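Local coordinates for oxysterol-binding protein homolog 1 (Saccharomyces cerevisiae, PDB 5H28), which transfers sterols and other lipids between membranes without vesicles, its ankyrin repeats directing it to the nucleus-vacuole junction by binding NVJ1, at residues Asp78-Asp83 and Pro109-Cys114. Numbering follows the deposited sequence.
Sequences DLNERD and PTINDC
Asn-80 carries CG anti to its carbonyl carbon (chi1 -48°), and Ile-111 carries CG1 anti to its backbone N, from where the next torsion (chi2 68°) brings CD1 to 3.6 Å from OD1 of Asn-80; the two side chains meet at about a right angle. How a single side-chain amide can join two segments that form no strand is well illustrated here. ND2 of Asn-80 donates to O of Thr-110 at 2.8 Å, a nearly straight bond with the acceptor almost in the amide plane. OD1 of the same amide accepts from the backbone N of Asn-112, also at 2.8 Å but more bent, with the donor 37° above the carbonyl plane. A water gives a further hydrogen to this oxygen and another to O of Asn-112, so OD1 is gripped twice.

The base of Asn-80 is held as well: its backbone N donates to OD1 of Asp-78, closing an Asx turn within the type I turn from Asp-78 to Glu-81. Beside the amide, CD2 of Leu-79 packs against CD1 of Ile-111 at 3.9 Å, both residues also resting on Leu-105 of helix 99-106. A second water bridges N of Leu-79 and OG1 of Thr-110. An alanine in place of Asn-80 would probably leave O of Thr-110 and N of Asn-112 without their mates and a gap beside Ile-111 CD1.

The contact thus ties the loop between helices 54-64 and 89-95 to the loop after helix 99-106, the latter segment lying in the predicted second ankyrin repeat. With both ends of the amide engaged, a flip exchanging oxygen and nitrogen would set donor against donor and acceptor against acceptor, and its orientation is therefore chemically defined.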
loop_
_atom_site.group_PDB
_atom_site.type_symbol
_atom_site.label_atom_id
_atom_site.label_comp_id
_atom_site.label_asym_id
_atom_site.label_seq_id
_atom_site.Cartn_x
_atom_site.Cartn_y
_atom_site.Cartn_z
ATOM N N ASP A 78 -0.581 4.862 -13.530
ATOM C CA ASP A 78 -0.623 4.079 -12.308
ATOM C C ASP A 78 0.539 3.094 -12.333
ATOM O O ASP A 78 0.623 2.239 -13.214
ATOM C CB ASP A 78 -1.950 3.321 -12.238
ATOM C CG ASP A 78 -2.163 2.632 -10.906
ATOM O OD1 ASP A 78 -1.202 2.535 -10.114
ATOM O OD2 ASP A 78 -3.299 2.180 -10.659
ATOM N N LEU A 79 1.443 3.222 -11.372
ATOM C CA LEU A 79 2.590 2.334 -11.295
ATOM C C LEU A 79 2.110 0.899 -11.077
ATOM O O LEU A 79 2.801 -0.060 -11.418
ATOM C CB LEU A 79 3.488 2.768 -10.135
ATOM C CG LEU A 79 4.993 2.555 -10.270
ATOM C CD1 LEU A 79 5.498 3.235 -11.531
ATOM C CD2 LEU A 79 5.686 3.125 -9.041
ATOM N N ASN A 80 0.906 0.766 -10.527
ATOM C CA ASN A 80 0.324 -0.532 -10.224
ATOM C C ASN A 80 -0.839 -0.926 -11.130
ATOM O O ASN A 80 -1.689 -1.729 -10.745
ATOM C CB ASN A 80 -0.114 -0.538 -8.763
ATOM C CG ASN A 80 0.973 -0.023 -7.847
ATOM O OD1 ASN A 80 2.060 -0.594 -7.783
ATOM N ND2 ASN A 80 0.694 1.069 -7.142
ATOM N N GLU A 81 -0.865 -0.355 -12.333
ATOM C CA GLU A 81 -1.898 -0.649 -13.327
ATOM C C GLU A 81 -1.966 -2.154 -13.585
ATOM O O GLU A 81 -0.939 -2.795 -13.781
ATOM C CB GLU A 81 -1.556 0.062 -14.639
ATOM C CG GLU A 81 -2.515 -0.193 -15.803
ATOM C CD GLU A 81 -3.748 0.686 -15.753
ATOM O OE1 GLU A 81 -3.646 1.815 -15.229
ATOM O OE2 GLU A 81 -4.812 0.258 -16.254
ATOM N N ARG A 82 -3.168 -2.720 -13.593
ATOM C CA ARG A 82 -3.317 -4.150 -13.861
ATOM C C ARG A 82 -3.827 -4.359 -15.283
ATOM O O ARG A 82 -4.787 -3.701 -15.703
ATOM C CB ARG A 82 -4.298 -4.787 -12.864
ATOM C CG ARG A 82 -3.821 -4.759 -11.414
ATOM C CD ARG A 82 -4.846 -5.344 -10.440
ATOM N NE ARG A 82 -4.862 -6.808 -10.399
ATOM C CZ ARG A 82 -5.866 -7.560 -10.842
ATOM N NH1 ARG A 82 -6.938 -6.990 -11.372
ATOM N NH2 ARG A 82 -5.812 -8.882 -10.726
ATOM N N ASP A 83 -3.183 -5.257 -16.030
ATOM C CA ASP A 83 -3.621 -5.547 -17.392
ATOM C C ASP A 83 -4.721 -6.609 -17.359
ATOM O O ASP A 83 -5.233 -6.931 -16.286
ATOM C CB ASP A 83 -2.445 -5.992 -18.284
ATOM C CG ASP A 83 -1.746 -7.251 -17.790
ATOM O OD1 ASP A 83 -2.361 -8.066 -17.075
ATOM O OD2 ASP A 83 -0.561 -7.436 -18.155
ATOM N N PRO A 109 7.727 5.642 -4.405
ATOM C CA PRO A 109 6.770 5.989 -3.352
ATOM C C PRO A 109 5.393 5.326 -3.442
ATOM O O PRO A 109 4.829 4.925 -2.425
ATOM C CB PRO A 109 6.669 7.508 -3.468
ATOM C CG PRO A 109 8.032 7.896 -3.924
ATOM C CD PRO A 109 8.326 6.859 -4.982
ATOM N N THR A 110 4.861 5.197 -4.653
ATOM C CA THR A 110 3.527 4.627 -4.827
ATOM C C THR A 110 3.450 3.157 -5.218
ATOM O O THR A 110 2.368 2.659 -5.520
ATOM C CB THR A 110 2.722 5.416 -5.879
ATOM O OG1 THR A 110 3.344 5.274 -7.163
ATOM C CG2 THR A 110 2.661 6.886 -5.510
ATOM N N ILE A 111 4.574 2.455 -5.208
ATOM C CA ILE A 111 4.559 1.052 -5.597
ATOM C C ILE A 111 3.769 0.185 -4.617
ATOM O O ILE A 111 3.752 0.443 -3.413
ATOM C CB ILE A 111 6.007 0.483 -5.709
ATOM C CG1 ILE A 111 5.996 -0.830 -6.498
ATOM C CG2 ILE A 111 6.601 0.250 -4.321
ATOM C CD1 ILE A 111 5.660 -0.659 -7.972
ATOM N N ASN A 112 3.079 -0.818 -5.150
ATOM C CA ASN A 112 2.355 -1.770 -4.317
ATOM C C ASN A 112 2.762 -3.144 -4.832
ATOM O O ASN A 112 2.190 -3.644 -5.805
ATOM C CB ASN A 112 0.837 -1.622 -4.435
ATOM C CG ASN A 112 0.102 -2.608 -3.545
ATOM O OD1 ASN A 112 0.727 -3.428 -2.871
ATOM N ND2 ASN A 112 -1.223 -2.542 -3.539
ATOM N N ASP A 113 3.760 -3.746 -4.190
ATOM C CA ASP A 113 4.254 -5.052 -4.603
ATOM C C ASP A 113 3.398 -6.219 -4.120
ATOM O O ASP A 113 3.776 -7.371 -4.288
ATOM C CB ASP A 113 5.714 -5.231 -4.148
ATOM C CG ASP A 113 5.888 -5.133 -2.639
ATOM O OD1 ASP A 113 5.008 -4.564 -1.964
ATOM O OD2 ASP A 113 6.927 -5.613 -2.127
ATOM N N CYS A 114 2.235 -5.923 -3.545
ATOM C CA CYS A 114 1.354 -6.978 -3.050
ATOM C C CYS A 114 0.173 -7.273 -3.963
ATOM O O CYS A 114 -0.660 -8.117 -3.644
ATOM C CB CYS A 114 0.833 -6.629 -1.657
ATOM S SG CYS A 114 2.104 -6.660 -0.386
HETATM O O HOH W 1 1.211 5.101 -8.977
HETATM O O HOH W 2 2.750 -2.968 -8.754
#